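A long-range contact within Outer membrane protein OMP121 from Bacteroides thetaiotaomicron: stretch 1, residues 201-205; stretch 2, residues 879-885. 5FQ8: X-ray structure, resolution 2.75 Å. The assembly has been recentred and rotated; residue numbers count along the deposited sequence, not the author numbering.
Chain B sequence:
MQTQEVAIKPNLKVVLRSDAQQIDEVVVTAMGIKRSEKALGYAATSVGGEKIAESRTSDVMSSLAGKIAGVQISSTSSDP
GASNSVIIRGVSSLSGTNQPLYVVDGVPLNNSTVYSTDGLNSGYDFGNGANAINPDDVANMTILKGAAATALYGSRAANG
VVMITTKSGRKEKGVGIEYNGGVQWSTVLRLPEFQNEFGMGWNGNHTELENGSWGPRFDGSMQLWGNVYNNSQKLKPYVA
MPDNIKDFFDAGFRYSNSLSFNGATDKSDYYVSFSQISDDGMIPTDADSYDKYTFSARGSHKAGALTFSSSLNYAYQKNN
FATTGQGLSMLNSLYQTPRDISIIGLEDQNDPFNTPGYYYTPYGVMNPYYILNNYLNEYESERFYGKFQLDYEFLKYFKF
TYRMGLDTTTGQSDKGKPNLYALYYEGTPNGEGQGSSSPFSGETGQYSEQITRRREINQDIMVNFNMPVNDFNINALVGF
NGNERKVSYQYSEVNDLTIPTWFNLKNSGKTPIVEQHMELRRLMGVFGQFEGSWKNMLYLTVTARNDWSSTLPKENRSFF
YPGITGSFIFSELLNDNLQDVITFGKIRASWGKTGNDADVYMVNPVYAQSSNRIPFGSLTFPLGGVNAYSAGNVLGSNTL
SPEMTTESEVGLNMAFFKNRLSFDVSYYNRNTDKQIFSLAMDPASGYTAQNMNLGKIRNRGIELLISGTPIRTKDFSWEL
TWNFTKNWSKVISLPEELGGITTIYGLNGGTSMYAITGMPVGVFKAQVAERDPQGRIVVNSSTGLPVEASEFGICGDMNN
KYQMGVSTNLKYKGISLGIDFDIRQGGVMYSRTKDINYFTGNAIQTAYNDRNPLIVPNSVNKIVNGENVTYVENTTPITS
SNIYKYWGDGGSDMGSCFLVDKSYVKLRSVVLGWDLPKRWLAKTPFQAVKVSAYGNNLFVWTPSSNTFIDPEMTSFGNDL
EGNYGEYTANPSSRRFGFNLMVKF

Stretch 1 (201-205) GWNGN
Stretch 2 (879-885) TSSNIYK

Residues 201-205, a strand end leading into a tight turn, pack against a segment 676 or more residues later that runs into a helix, burying 259 Å² in total. Asn203 (78 Å²), Tyr884 (67 Å²) and Trp202 (46 Å²) are the most covered, and all three are buried in the assembly. Trp202 to Asn205 form a type I' β turn, with Asn203 (phi/psi 50/26) and Gly204 (72/0) at its corners; both lie in the left-handed region, which asparagine tolerates well and glycine favours. The turn is closed by Asn205 N to Trp202 O (2.6 Å) and, weakly, by Trp202 N to Asn205 O (3.2 Å). Before it, Gly201 is extended at 165/178, where a CB would collide with Asn205 O.

Asn203 meets Ser881 with CA atoms 4.0 Å apart, close enough for backbone contacts in both directions: Asn203 CA lies 3.6 Å from Ser881 O, and Ser881 CA lies 3.5 Å from Asn203 O. With chi1 m (-42°) and chi2 116°, the Asn203 amide donates from ND2 to Ser881 O (3.2 Å, 164° at the hydrogen), while its OD1 is satisfied elsewhere in the structure. Ser881 is t (-170°), its OG 3.2 Å from Asn203 CB; so small a side chain suits this close backbone approach. Ser880 (m) contributes mainly backbone, its O 4.0 Å from Asn203 O, and accepts from Ile883 N (3.2 Å).

Three residues after Ser881, in the helix, Tyr884 points its CA-to-CB bond toward the turn. Its p rotamer (chi1 84°, chi2 -81°) sets the ring beside Trp202, whose own bond points sideways but whose indole, at chi1 -148° between wells and chi2 -101°, reaches across. Trp202 NE1 sits over one face of the tyrosine, 3.1 Å from Tyr884 CE2. The flat rings offer each other broad apolar surfaces (Trp202 CE2 to Tyr884 CD2, 3.4 Å), the five-membered and phenol rings having centroids 4.2 Å apart and planes inclined at 57°. Asn203 ND2 also approaches Tyr884 CE1 (3.5 Å).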

# COMPACT_ATOMS: atom_id res chain seq x y z
N GLY B 201 -4.60 -11.81 40.71
CA GLY B 201 -4.02 -10.76 41.51
C GLY B 201 -2.57 -10.55 41.14
O GLY B 201 -2.02 -11.22 40.28
N TRP B 202 -1.98 -9.57 41.81
CA TRP B 202 -0.56 -9.31 41.67
C TRP B 202 0.02 -9.10 43.06
O TRP B 202 -0.71 -8.89 44.03
CB TRP B 202 -0.33 -8.10 40.77
CG TRP B 202 0.91 -8.17 39.98
CD1 TRP B 202 2.07 -7.55 40.24
CD2 TRP B 202 1.12 -8.93 38.80
NE1 TRP B 202 3.00 -7.86 39.30
CE2 TRP B 202 2.44 -8.71 38.39
CE3 TRP B 202 0.32 -9.78 38.04
CZ2 TRP B 202 2.98 -9.30 37.27
CZ3 TRP B 202 0.87 -10.36 36.92
CH2 TRP B 202 2.18 -10.12 36.55
N ASN B 203 1.34 -9.20 43.17
CA ASN B 203 2.03 -9.04 44.45
C ASN B 203 1.41 -9.89 45.55
O ASN B 203 1.50 -9.54 46.71
CB ASN B 203 2.06 -7.59 44.92
CG ASN B 203 2.35 -6.62 43.81
OD1 ASN B 203 1.52 -5.79 43.47
ND2 ASN B 203 3.55 -6.69 43.26
N GLY B 204 0.76 -10.99 45.21
CA GLY B 204 0.05 -11.76 46.20
C GLY B 204 -1.20 -11.12 46.72
O GLY B 204 -1.87 -11.72 47.56
N ASN B 205 -1.56 -9.94 46.25
CA ASN B 205 -2.77 -9.28 46.72
C ASN B 205 -3.90 -9.46 45.71
O ASN B 205 -3.67 -9.71 44.53
CB ASN B 205 -2.51 -7.79 46.96
CG ASN B 205 -1.34 -7.54 47.89
OD1 ASN B 205 -0.98 -8.39 48.68
ND2 ASN B 205 -0.76 -6.38 47.81
N THR B 879 10.25 -11.17 49.26
CA THR B 879 8.98 -10.97 49.94
C THR B 879 7.84 -11.52 49.10
O THR B 879 7.96 -11.75 47.90
CB THR B 879 8.74 -9.48 50.21
OG1 THR B 879 8.76 -8.75 48.97
CG2 THR B 879 9.82 -8.94 51.12
N SER B 880 6.72 -11.76 49.78
CA SER B 880 5.51 -12.19 49.09
C SER B 880 5.21 -11.29 47.92
O SER B 880 4.89 -11.75 46.82
CB SER B 880 4.34 -12.18 50.05
OG SER B 880 4.74 -12.69 51.30
N SER B 881 5.34 -9.98 48.14
CA SER B 881 4.98 -9.01 47.12
C SER B 881 5.91 -9.09 45.92
O SER B 881 5.54 -8.65 44.83
CB SER B 881 5.01 -7.61 47.73
OG SER B 881 4.45 -6.66 46.84
N ASN B 882 7.11 -9.64 46.09
CA ASN B 882 8.04 -9.71 44.97
C ASN B 882 8.20 -11.11 44.40
O ASN B 882 8.97 -11.28 43.45
CB ASN B 882 9.42 -9.20 45.39
CG ASN B 882 9.47 -7.69 45.55
OD1 ASN B 882 8.71 -6.95 44.93
ND2 ASN B 882 10.39 -7.23 46.38
N ILE B 883 7.50 -12.11 44.92
CA ILE B 883 7.66 -13.46 44.40
C ILE B 883 7.25 -13.52 42.94
O ILE B 883 7.88 -14.22 42.14
CB ILE B 883 6.87 -14.47 45.26
CG1 ILE B 883 7.68 -14.84 46.49
CG2 ILE B 883 6.55 -15.73 44.48
CD1 ILE B 883 7.15 -16.00 47.22
N TYR B 884 6.22 -12.76 42.57
CA TYR B 884 5.81 -12.69 41.17
C TYR B 884 6.98 -12.39 40.26
O TYR B 884 7.05 -12.89 39.13
CB TYR B 884 4.75 -11.62 40.98
CG TYR B 884 5.33 -10.25 40.80
CD1 TYR B 884 5.74 -9.51 41.90
CD2 TYR B 884 5.49 -9.69 39.53
CE1 TYR B 884 6.28 -8.26 41.76
CE2 TYR B 884 6.03 -8.44 39.38
CZ TYR B 884 6.42 -7.72 40.50
OH TYR B 884 6.97 -6.46 40.40
N LYS B 885 7.93 -11.57 40.73
CA LYS B 885 9.04 -11.18 39.88
C LYS B 885 10.15 -12.22 39.90
O LYS B 885 10.87 -12.37 38.91
CB LYS B 885 9.55 -9.81 40.30
CG LYS B 885 10.75 -9.32 39.54
CD LYS B 885 11.22 -7.99 40.05
CE LYS B 885 12.35 -7.44 39.18
NZ LYS B 885 12.41 -5.96 39.24